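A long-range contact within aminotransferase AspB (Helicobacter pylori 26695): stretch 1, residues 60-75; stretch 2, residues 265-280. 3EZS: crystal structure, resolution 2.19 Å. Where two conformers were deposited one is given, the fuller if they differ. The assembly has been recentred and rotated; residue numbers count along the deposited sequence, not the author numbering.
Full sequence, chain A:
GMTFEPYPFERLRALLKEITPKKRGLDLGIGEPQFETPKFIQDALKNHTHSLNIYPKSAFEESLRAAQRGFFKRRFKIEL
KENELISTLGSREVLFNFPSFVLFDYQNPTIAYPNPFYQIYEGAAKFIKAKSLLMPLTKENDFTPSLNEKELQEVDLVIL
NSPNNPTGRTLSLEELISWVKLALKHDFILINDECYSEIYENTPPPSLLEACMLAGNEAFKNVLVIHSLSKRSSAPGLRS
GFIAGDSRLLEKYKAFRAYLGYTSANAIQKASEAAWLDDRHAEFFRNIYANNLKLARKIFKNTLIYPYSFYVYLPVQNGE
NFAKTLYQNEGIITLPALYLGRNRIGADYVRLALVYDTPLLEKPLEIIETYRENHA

Stretch 1 60-75: FEESLRAAQRGFFKRR
Stretch 2 265-280: ANAIQKASEAAWLDDR

Residues 62-75 and 266-277 form two α-helices running nearly parallel, their N-to-C directions 18° apart and their axes 8.5 Å apart at closest approach. Phi/psi values cluster near -63/-41. Register is set by Leu64 CA to Glu273 CA at 5.0 Å and Ala67 CA to Leu277 CA at 5.6 Å. Glu61 (-67/143) and Ala265 (-52/140) are the N-caps; Phe60 (67/166) precedes the first. The contact buries 785 Å² in total.

At the N-terminal end, Gln269 (chi1 m, chi2 t) points toward stretch 1, and its OE1 accepts from Glu61 N at 2.8 Å with a nearly linear 174° angle, satisfying an amide at the helix start. Glu61 (m, m, chi3 -61°) places OE2 3.9 Å from Asn266 ND2; two waters bridge the pair, one also donated to by Gln269 NE2. Ser63 (p) donates from OG to Glu273 OE1 at 3.2 Å, and Lys270 NZ forms a salt bridge to that same Glu273 OE1 at 2.8 Å.

The centre is interlocked, its apolar contacts bordered by polar side chains; Leu64, Ala67, Phe71 and Trp276 are buried. Leu64 (t, p) fits among Gln269, Ser272, Glu273 and Trp276, with its CD1 3.8 Å from Trp276 CD1. Ala67 points its small CB toward stretch 2, 3.7 Å from Glu273 CG, consistent with the close backbones here. Trp276 (m, chi2 111°), the residue most covered by the partner stretch, sits among Leu64, Ala67, Gln68 and Phe71. Gln68 CG lies over the face of the Trp276 five-membered ring, 3.7 Å from that ring's centroid and 11° off its normal. Phe71 (t) places CD2 3.5 Å from Trp276 CZ3, with ring planes at 54°.

At the C-terminal end, Arg74 (m, t, m, -86°) reaches across: NE meets Asp279 OD2 at 2.9 Å in a salt bridge, while NH2 donates to Asp279 OD1 at 3.0 Å and Trp276 O at 2.9 Å, tying carboxylate and backbone carbonyl to one guanidinium.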

ATOM      1  N   PHE A  60      11.816   3.385   0.081  1.00 41.51           N
ATOM      2  CA  PHE A  60      11.747   4.841   0.218  1.00 39.49           C
ATOM      3  C   PHE A  60      13.169   5.404   0.120  1.00 39.54           C
ATOM      4  O   PHE A  60      14.143   4.674   0.209  1.00 38.37           O
ATOM      5  CB  PHE A  60      11.066   5.285   1.522  1.00 38.52           C
ATOM      6  CG  PHE A  60       9.608   4.917   1.614  1.00 40.20           C
ATOM      7  CD1 PHE A  60       9.221   3.640   1.943  1.00 39.91           C
ATOM      8  CD2 PHE A  60       8.626   5.870   1.407  1.00 40.11           C
ATOM      9  CE1 PHE A  60       7.891   3.302   2.049  1.00 42.21           C
ATOM     10  CE2 PHE A  60       7.284   5.537   1.503  1.00 43.99           C
ATOM     11  CZ  PHE A  60       6.917   4.253   1.834  1.00 38.51           C
ATOM     12  N   GLU A  61      13.274   6.711  -0.058  1.00 39.57           N
ATOM     13  CA  GLU A  61      14.556   7.364  -0.227  1.00 39.88           C
ATOM     14  C   GLU A  61      15.418   7.306   1.023  1.00 40.18           C
ATOM     15  O   GLU A  61      14.917   7.415   2.134  1.00 38.48           O
ATOM     16  CB  GLU A  61      14.341   8.827  -0.651  1.00 40.62           C
ATOM     17  CG  GLU A  61      13.754   8.978  -2.055  1.00 40.20           C
ATOM     18  CD  GLU A  61      14.655   8.343  -3.105  1.00 42.95           C
ATOM     19  OE1 GLU A  61      15.810   8.796  -3.235  1.00 51.64           O
ATOM     20  OE2 GLU A  61      14.216   7.395  -3.797  1.00 40.83           O
ATOM     21  N   GLU A  62      16.723   7.148   0.814  1.00 41.28           N
ATOM     22  CA  GLU A  62      17.700   7.130   1.896  1.00 44.35           C
ATOM     23  C   GLU A  62      17.602   8.351   2.787  1.00 41.48           C
ATOM     24  O   GLU A  62      17.799   8.247   3.991  1.00 40.22           O
ATOM     25  CB  GLU A  62      19.127   7.074   1.333  1.00 46.59           C
ATOM     26  CG  GLU A  62      19.540   5.693   0.881  1.00 57.46           C
ATOM     27  CD  GLU A  62      19.535   4.722   2.042  1.00 68.47           C
ATOM     28  OE1 GLU A  62      20.097   5.068   3.110  1.00 72.79           O
ATOM     29  OE2 GLU A  62      18.956   3.627   1.893  1.00 70.75           O
ATOM     30  N   SER A  63      17.314   9.507   2.181  1.00 40.55           N
ATOM     31  CA  SER A  63      17.214  10.750   2.921  1.00 40.23           C
ATOM     32  C   SER A  63      16.040  10.711   3.895  1.00 38.17           C
ATOM     33  O   SER A  63      16.136  11.221   4.979  1.00 39.96           O
ATOM     34  CB  SER A  63      17.118  11.931   1.955  1.00 42.84           C
ATOM     35  OG  SER A  63      16.011  11.807   1.079  1.00 43.03           O
ATOM     36  N   LEU A  64      14.940  10.094   3.507  1.00 40.41           N
ATOM     37  CA  LEU A  64      13.779   9.951   4.404  1.00 40.31           C
ATOM     38  C   LEU A  64      14.097   9.009   5.579  1.00 38.57           C
ATOM     39  O   LEU A  64      13.800   9.336   6.716  1.00 37.35           O
ATOM     40  CB  LEU A  64      12.547   9.467   3.627  1.00 41.58           C
ATOM     41  CG  LEU A  64      11.284   9.183   4.448  1.00 41.38           C
ATOM     42  CD1 LEU A  64      10.797  10.432   5.220  1.00 35.74           C
ATOM     43  CD2 LEU A  64      10.206   8.610   3.523  1.00 38.90           C
ATOM     44  N   ARG A  65      14.726   7.866   5.298  1.00 39.07           N
ATOM     45  CA  ARG A  65      15.094   6.911   6.359  0.50 39.37           C
ATOM     46  C   ARG A  65      16.004   7.574   7.392  1.00 38.52           C
ATOM     47  O   ARG A  65      15.794   7.418   8.611  1.00 36.65           O
ATOM     48  CB  ARG A  65      15.745   5.654   5.768  0.50 39.18           C
ATOM     49  CG  ARG A  65      14.736   4.746   5.055  0.50 41.74           C
ATOM     50  CD  ARG A  65      15.370   3.732   4.109  0.50 43.44           C
ATOM     51  NE  ARG A  65      16.093   2.639   4.761  0.50 45.69           N
ATOM     52  CZ  ARG A  65      17.398   2.618   5.023  0.50 53.24           C
ATOM     53  NH1 ARG A  65      18.181   3.648   4.722  0.50 56.32           N
ATOM     54  NH2 ARG A  65      17.931   1.550   5.606  0.50 55.39           N
ATOM     55  N   ALA A  66      17.002   8.320   6.909  1.00 36.87           N
ATOM     56  CA  ALA A  66      17.918   9.066   7.783  1.00 36.68           C
ATOM     57  C   ALA A  66      17.171  10.109   8.627  1.00 36.86           C
ATOM     58  O   ALA A  66      17.444  10.243   9.809  1.00 37.85           O
ATOM     59  CB  ALA A  66      19.034   9.731   6.957  1.00 34.75           C
ATOM     60  N   ALA A  67      16.229  10.842   8.027  1.00 38.86           N
ATOM     61  CA  ALA A  67      15.422  11.817   8.785  1.00 39.47           C
ATOM     62  C   ALA A  67      14.602  11.107   9.859  1.00 40.80           C
ATOM     63  O   ALA A  67      14.426  11.633  10.967  1.00 43.28           O
ATOM     64  CB  ALA A  67      14.497  12.612   7.865  1.00 39.17           C
ATOM     65  N   GLN A  68      14.088   9.918   9.543  1.00 40.25           N
ATOM     66  CA  GLN A  68      13.303   9.165  10.520  1.00 39.28           C
ATOM     67  C   GLN A  68      14.187   8.658  11.668  1.00 40.33           C
ATOM     68  O   GLN A  68      13.778   8.669  12.840  1.00 37.44           O
ATOM     69  CB  GLN A  68      12.545   8.034   9.828  1.00 39.00           C
ATOM     70  CG  GLN A  68      11.412   8.543   8.911  1.00 44.54           C
ATOM     71  CD  GLN A  68      10.670   7.425   8.193  1.00 40.72           C
ATOM     72  OE1 GLN A  68      11.277   6.437   7.779  1.00 44.57           O
ATOM     73  NE2 GLN A  68       9.358   7.591   8.018  1.00 36.81           N
ATOM     74  N   ARG A  69      15.396   8.203  11.329  1.00 40.80           N
ATOM     75  CA  ARG A  69      16.343   7.778  12.349  1.00 40.26           C
ATOM     76  C   ARG A  69      16.737   8.970  13.237  1.00 39.33           C
ATOM     77  O   ARG A  69      16.831   8.834  14.456  1.00 39.49           O
ATOM     78  CB  ARG A  69      17.585   7.129  11.735  1.00 40.48           C
ATOM     79  CG  ARG A  69      17.285   5.831  11.004  1.00 39.81           C
ATOM     80  CD  ARG A  69      18.534   4.968  10.793  1.00 43.27           C
ATOM     81  NE  ARG A  69      19.550   5.632   9.984  1.00 39.23           N
ATOM     82  CZ  ARG A  69      19.549   5.699   8.655  1.00 50.38           C
ATOM     83  NH1 ARG A  69      18.581   5.140   7.939  1.00 51.38           N
ATOM     84  NH2 ARG A  69      20.525   6.338   8.034  1.00 50.84           N
ATOM     85  N   GLY A  70      16.969  10.128  12.627  1.00 37.73           N
ATOM     86  CA  GLY A  70      17.325  11.338  13.383  1.00 38.87           C
ATOM     87  C   GLY A  70      16.249  11.683  14.401  1.00 39.46           C
ATOM     88  O   GLY A  70      16.549  12.009  15.552  1.00 38.75           O
ATOM     89  N   PHE A  71      14.994  11.591  13.963  1.00 39.26           N
ATOM     90  CA  PHE A  71      13.841  11.767  14.849  1.00 40.14           C
ATOM     91  C   PHE A  71      13.907  10.830  16.061  1.00 39.93           C
ATOM     92  O   PHE A  71      13.740  11.269  17.208  1.00 41.32           O
ATOM     93  CB  PHE A  71      12.508  11.550  14.104  1.00 38.68           C
ATOM     94  CG  PHE A  71      11.342  11.371  15.034  1.00 41.15           C
ATOM     95  CD1 PHE A  71      10.843  12.451  15.746  1.00 40.07           C
ATOM     96  CD2 PHE A  71      10.792  10.124  15.246  1.00 40.98           C
ATOM     97  CE1 PHE A  71       9.832  12.288  16.629  1.00 40.74           C
ATOM     98  CE2 PHE A  71       9.780   9.956  16.132  1.00 39.13           C
ATOM     99  CZ  PHE A  71       9.273  11.052  16.809  1.00 38.12           C
ATOM    100  N   PHE A  72      14.161   9.548  15.813  1.00 41.21           N
ATOM    101  CA  PHE A  72      14.205   8.551  16.890  1.00 41.59           C
ATOM    102  C   PHE A  72      15.325   8.862  17.896  1.00 42.36           C
ATOM    103  O   PHE A  72      15.139   8.702  19.109  1.00 40.04           O
ATOM    104  CB  PHE A  72      14.322   7.131  16.341  1.00 43.11           C
ATOM    105  CG  PHE A  72      13.740   6.094  17.245  1.00 41.63           C
ATOM    106  CD1 PHE A  72      12.401   5.765  17.153  1.00 42.83           C
ATOM    107  CD2 PHE A  72      14.506   5.486  18.212  1.00 39.77           C
ATOM    108  CE1 PHE A  72      11.852   4.833  17.987  1.00 40.05           C
ATOM    109  CE2 PHE A  72      13.954   4.555  19.049  1.00 34.61           C
ATOM    110  CZ  PHE A  72      12.630   4.230  18.941  1.00 39.31           C
ATOM    111  N   LYS A  73      16.461   9.336  17.386  1.00 40.89           N
ATOM    112  CA  LYS A  73      17.579   9.743  18.224  1.00 41.68           C
ATOM    113  C   LYS A  73      17.230  10.935  19.105  1.00 40.89           C
ATOM    114  O   LYS A  73      17.396  10.865  20.307  1.00 43.26           O
ATOM    115  CB  LYS A  73      18.814  10.067  17.366  1.00 42.43           C
ATOM    116  CG  LYS A  73      20.074  10.411  18.169  1.00 43.85           C
ATOM    117  CD  LYS A  73      21.286  10.686  17.262  1.00 44.92           C
ATOM    118  N   ARG A  74      16.744  12.020  18.519  1.00 39.77           N
ATOM    119  CA  ARG A  74      16.361  13.187  19.296  1.00 40.13           C
ATOM    120  C   ARG A  74      15.279  12.881  20.312  1.00 39.96           C
ATOM    121  O   ARG A  74      15.337  13.347  21.449  1.00 37.81           O
ATOM    122  CB  ARG A  74      15.821  14.289  18.397  1.00 40.85           C
ATOM    123  CG  ARG A  74      16.823  14.912  17.415  1.00 40.53           C
ATOM    124  CD  ARG A  74      16.223  16.209  16.851  1.00 43.30           C
ATOM    125  NE  ARG A  74      14.898  15.996  16.271  1.00 46.33           N
ATOM    126  CZ  ARG A  74      14.661  15.593  15.020  1.00 47.69           C
ATOM    127  NH1 ARG A  74      15.647  15.310  14.171  1.00 47.80           N
ATOM    128  NH2 ARG A  74      13.413  15.457  14.612  1.00 42.15           N
ATOM    129  N   ARG A  75      14.304  12.075  19.902  1.00 40.66           N
ATOM    130  CA  ARG A  75      13.141  11.805  20.736  1.00 41.33           C
ATOM    131  C   ARG A  75      13.348  10.753  21.811  1.00 41.24           C
ATOM    132  O   ARG A  75      12.873  10.937  22.925  1.00 39.50           O
ATOM    133  CB  ARG A  75      11.936  11.428  19.861  1.00 42.65           C
ATOM    134  CG  ARG A  75      10.684  10.996  20.624  1.00 39.60           C
ATOM    135  CD  ARG A  75      10.116  12.063  21.572  1.00 41.53           C
ATOM    136  NE  ARG A  75       8.904  11.520  22.177  1.00 41.43           N
ATOM    137  CZ  ARG A  75       8.851  10.755  23.267  1.00 41.36           C
ATOM    138  NH1 ARG A  75       9.929  10.452  23.963  1.00 42.36           N
ATOM    139  NH2 ARG A  75       7.684  10.290  23.671  1.00 43.22           N
ATOM    140  N   ALA A 265       5.150   8.995  -4.002  1.00 38.79           N
ATOM    141  CA  ALA A 265       5.889   9.961  -4.812  1.00 37.15           C
ATOM    142  C   ALA A 265       7.108  10.537  -4.077  1.00 37.02           C
ATOM    143  O   ALA A 265       7.034  10.849  -2.891  1.00 36.40           O
ATOM    144  CB  ALA A 265       4.967  11.098  -5.200  1.00 38.98           C
ATOM    145  N   ASN A 266       8.222  10.704  -4.784  1.00 36.67           N
ATOM    146  CA  ASN A 266       9.419  11.274  -4.159  1.00 37.38           C
ATOM    147  C   ASN A 266       9.148  12.669  -3.581  1.00 37.00           C
ATOM    148  O   ASN A 266       9.772  13.089  -2.597  1.00 39.45           O
ATOM    149  CB  ASN A 266      10.599  11.292  -5.146  1.00 37.15           C
ATOM    150  CG  ASN A 266      11.167   9.895  -5.416  1.00 38.56           C
ATOM    151  OD1 ASN A 266      10.609   8.886  -4.982  1.00 43.38           O
ATOM    152  ND2 ASN A 266      12.292   9.841  -6.127  1.00 35.36           N
ATOM    153  N   ALA A 267       8.209  13.380  -4.191  1.00 35.89           N
ATOM    154  CA  ALA A 267       7.809  14.696  -3.730  1.00 34.57           C
ATOM    155  C   ALA A 267       7.106  14.582  -2.385  1.00 36.39           C
ATOM    156  O   ALA A 267       7.292  15.442  -1.512  1.00 38.94           O
ATOM    157  CB  ALA A 267       6.918  15.351  -4.757  1.00 33.41           C
ATOM    158  N   ILE A 268       6.282  13.536  -2.217  1.00 35.95           N
ATOM    159  CA  ILE A 268       5.611  13.293  -0.941  1.00 35.60           C
ATOM    160  C   ILE A 268       6.642  12.933   0.132  1.00 36.50           C
ATOM    161  O   ILE A 268       6.543  13.380   1.286  1.00 37.71           O
ATOM    162  CB  ILE A 268       4.556  12.157  -1.040  1.00 35.86           C
ATOM    163  CG1 ILE A 268       3.308  12.620  -1.827  1.00 37.87           C
ATOM    164  CG2 ILE A 268       4.160  11.650   0.363  1.00 31.40           C
ATOM    165  CD1 ILE A 268       2.410  13.712  -1.150  1.00 31.77           C
ATOM    166  N   GLN A 269       7.630  12.127  -0.256  1.00 35.93           N
ATOM    167  CA  GLN A 269       8.712  11.731   0.635  1.00 34.67           C
ATOM    168  C   GLN A 269       9.574  12.931   1.053  1.00 36.59           C
ATOM    169  O   GLN A 269      10.052  12.960   2.183  1.00 34.58           O
ATOM    170  CB  GLN A 269       9.592  10.690  -0.023  1.00 35.28           C
ATOM    171  CG  GLN A 269       8.876   9.399  -0.483  1.00 36.58           C
ATOM    172  CD  GLN A 269       9.855   8.324  -0.889  1.00 37.70           C
ATOM    173  OE1 GLN A 269      10.876   8.151  -0.226  1.00 39.84           O
ATOM    174  NE2 GLN A 269       9.549   7.583  -1.965  1.00 39.74           N
ATOM    175  N   LYS A 270       9.794  13.909   0.163  1.00 38.70           N
ATOM    176  CA  LYS A 270      10.543  15.131   0.560  1.00 39.70           C
ATOM    177  C   LYS A 270       9.791  15.911   1.626  1.00 40.01           C
ATOM    178  O   LYS A 270      10.406  16.395   2.584  1.00 39.06           O
ATOM    179  CB  LYS A 270      10.847  16.093  -0.616  1.00 39.96           C
ATOM    180  CG  LYS A 270      12.183  15.897  -1.289  1.00 48.64           C
ATOM    181  CD  LYS A 270      13.388  16.158  -0.353  1.00 52.10           C
ATOM    182  CE  LYS A 270      14.695  15.619  -0.961  1.00 52.92           C
ATOM    183  NZ  LYS A 270      15.734  15.312   0.081  1.00 54.95           N
ATOM    184  N   ALA A 271       8.476  16.079   1.431  1.00 38.78           N
ATOM    185  CA  ALA A 271       7.634  16.766   2.428  1.00 38.78           C
ATOM    186  C   ALA A 271       7.608  15.978   3.761  1.00 38.34           C
ATOM    187  O   ALA A 271       7.625  16.573   4.857  1.00 37.31           O
ATOM    188  CB  ALA A 271       6.210  17.004   1.888  1.00 36.61           C
ATOM    189  N   SER A 272       7.576  14.651   3.669  1.00 39.24           N
ATOM    190  CA  SER A 272       7.648  13.797   4.867  1.00 39.51           C
ATOM    191  C   SER A 272       8.975  14.015   5.557  1.00 38.47           C
ATOM    192  O   SER A 272       9.029  14.122   6.771  1.00 40.05           O
ATOM    193  CB  SER A 272       7.560  12.325   4.507  1.00 39.70           C
ATOM    194  OG  SER A 272       6.284  12.024   4.007  1.00 43.04           O
ATOM    195  N   GLU A 273      10.044  14.088   4.773  1.00 38.95           N
ATOM    196  CA  GLU A 273      11.388  14.299   5.321  1.00 39.89           C
ATOM    197  C   GLU A 273      11.485  15.642   6.055  1.00 39.57           C
ATOM    198  O   GLU A 273      12.066  15.717   7.132  1.00 39.64           O
ATOM    199  CB  GLU A 273      12.415  14.253   4.199  1.00 38.31           C
ATOM    200  CG  GLU A 273      13.852  14.407   4.661  1.00 41.54           C
ATOM    201  CD  GLU A 273      14.810  14.615   3.509  1.00 42.70           C
ATOM    202  OE1 GLU A 273      14.460  14.254   2.372  1.00 48.44           O
ATOM    203  OE2 GLU A 273      15.921  15.135   3.746  1.00 46.83           O
ATOM    204  N   ALA A 274      10.932  16.697   5.456  1.00 37.03           N
ATOM    205  CA  ALA A 274      10.939  18.012   6.082  1.00 37.66           C
ATOM    206  C   ALA A 274      10.199  17.941   7.423  1.00 39.17           C
ATOM    207  O   ALA A 274      10.663  18.502   8.408  1.00 43.15           O
ATOM    208  CB  ALA A 274      10.323  19.067   5.144  1.00 34.41           C
ATOM    209  N   ALA A 275       9.077  17.216   7.466  1.00 39.46           N
ATOM    210  CA  ALA A 275       8.289  17.036   8.698  1.00 38.53           C
ATOM    211  C   ALA A 275       9.078  16.313   9.782  1.00 38.49           C
ATOM    212  O   ALA A 275       9.125  16.770  10.926  1.00 37.01           O
ATOM    213  CB  ALA A 275       6.949  16.284   8.411  1.00 36.16           C
ATOM    214  N   TRP A 276       9.730  15.207   9.423  1.00 40.93           N
ATOM    215  CA  TRP A 276      10.482  14.428  10.420  1.00 40.52           C
ATOM    216  C   TRP A 276      11.713  15.144  10.959  1.00 39.95           C
ATOM    217  O   TRP A 276      12.135  14.849  12.058  1.00 40.46           O
ATOM    218  CB  TRP A 276      10.896  13.049   9.888  1.00 40.20           C
ATOM    219  CG  TRP A 276       9.781  12.018   9.736  1.00 38.56           C
ATOM    220  CD1 TRP A 276       9.275  11.531   8.571  1.00 34.94           C
ATOM    221  CD2 TRP A 276       9.066  11.343  10.794  1.00 34.46           C
ATOM    222  NE1 TRP A 276       8.296  10.596   8.833  1.00 36.67           N
ATOM    223  CE2 TRP A 276       8.140  10.472  10.184  1.00 38.20           C
ATOM    224  CE3 TRP A 276       9.104  11.411  12.194  1.00 39.37           C
ATOM    225  CZ2 TRP A 276       7.278   9.642  10.925  1.00 39.13           C
ATOM    226  CZ3 TRP A 276       8.222  10.592  12.934  1.00 37.68           C
ATOM    227  CH2 TRP A 276       7.347   9.707  12.288  1.00 34.67           C
ATOM    228  N   LEU A 277      12.305  16.037  10.167  1.00 40.02           N
ATOM    229  CA  LEU A 277      13.477  16.797  10.575  1.00 39.76           C
ATOM    230  C   LEU A 277      13.177  17.910  11.602  1.00 40.69           C
ATOM    231  O   LEU A 277      14.079  18.355  12.309  1.00 38.52           O
ATOM    232  CB  LEU A 277      14.128  17.454   9.353  1.00 38.66           C
ATOM    233  CG  LEU A 277      14.887  16.645   8.305  1.00 39.65           C
ATOM    234  CD1 LEU A 277      15.018  17.405   6.960  1.00 36.16           C
ATOM    235  CD2 LEU A 277      16.271  16.225   8.834  1.00 36.77           C
ATOM    236  N   ASP A 278      11.923  18.359  11.666  1.00 41.38           N
ATOM    237  CA  ASP A 278      11.540  19.481  12.525  1.00 41.54           C
ATOM    238  C   ASP A 278      10.699  19.074  13.728  1.00 43.68           C
ATOM    239  O   ASP A 278       9.777  18.236  13.604  1.00 43.04           O
ATOM    240  CB  ASP A 278      10.724  20.471  11.707  1.00 41.74           C
ATOM    241  CG  ASP A 278      10.254  21.641  12.527  1.00 38.99           C
ATOM    242  OD1 ASP A 278      11.107  22.427  12.969  1.00 44.45           O
ATOM    243  OD2 ASP A 278       9.035  21.778  12.723  1.00 38.67           O
ATOM    244  N   ASP A 279      11.013  19.677  14.880  1.00 42.81           N
ATOM    245  CA  ASP A 279      10.286  19.431  16.132  1.00 43.06           C
ATOM    246  C   ASP A 279       9.350  20.568  16.550  1.00 42.82           C
ATOM    247  O   ASP A 279       8.434  20.357  17.329  1.00 44.97           O
ATOM    248  CB  ASP A 279      11.281  19.175  17.272  1.00 44.40           C
ATOM    249  CG  ASP A 279      12.034  17.850  17.119  1.00 44.10           C
ATOM    250  OD1 ASP A 279      11.549  16.942  16.425  1.00 48.18           O
ATOM    251  OD2 ASP A 279      13.115  17.724  17.697  1.00 47.94           O
ATOM    252  N   ARG A 280       9.561  21.750  16.004  1.00 41.85           N
ATOM    253  CA  ARG A 280       8.798  22.929  16.366  1.00 43.54           C
ATOM    254  C   ARG A 280       7.339  22.792  16.102  1.00 42.43           C
ATOM    255  O   ARG A 280       6.536  23.017  17.004  1.00 41.76           O
ATOM    256  CB  ARG A 280       9.300  24.141  15.603  1.00 45.61           C
ATOM    257  CG  ARG A 280      10.664  24.560  16.021  1.00 53.46           C
ATOM    258  CD  ARG A 280      11.230  25.591  15.072  1.00 67.40           C
ATOM    259  NE  ARG A 280      12.558  25.960  15.533  1.00 73.86           N
ATOM    260  CZ  ARG A 280      13.453  26.648  14.837  1.00 79.27           C
ATOM    261  NH1 ARG A 280      13.201  27.066  13.596  1.00 82.31           N
ATOM    262  NH2 ARG A 280      14.628  26.896  15.391  1.00 76.77           N
TER
HETATM  263  O   HOH W   1      11.603   6.554  -3.737  1.00 29.74           O
HETATM  264  O   HOH W   2      14.231   7.537  -6.423  1.00 45.34           O
HETATM  265  O   HOH W   3      17.552  13.359   5.873  1.00 45.11           O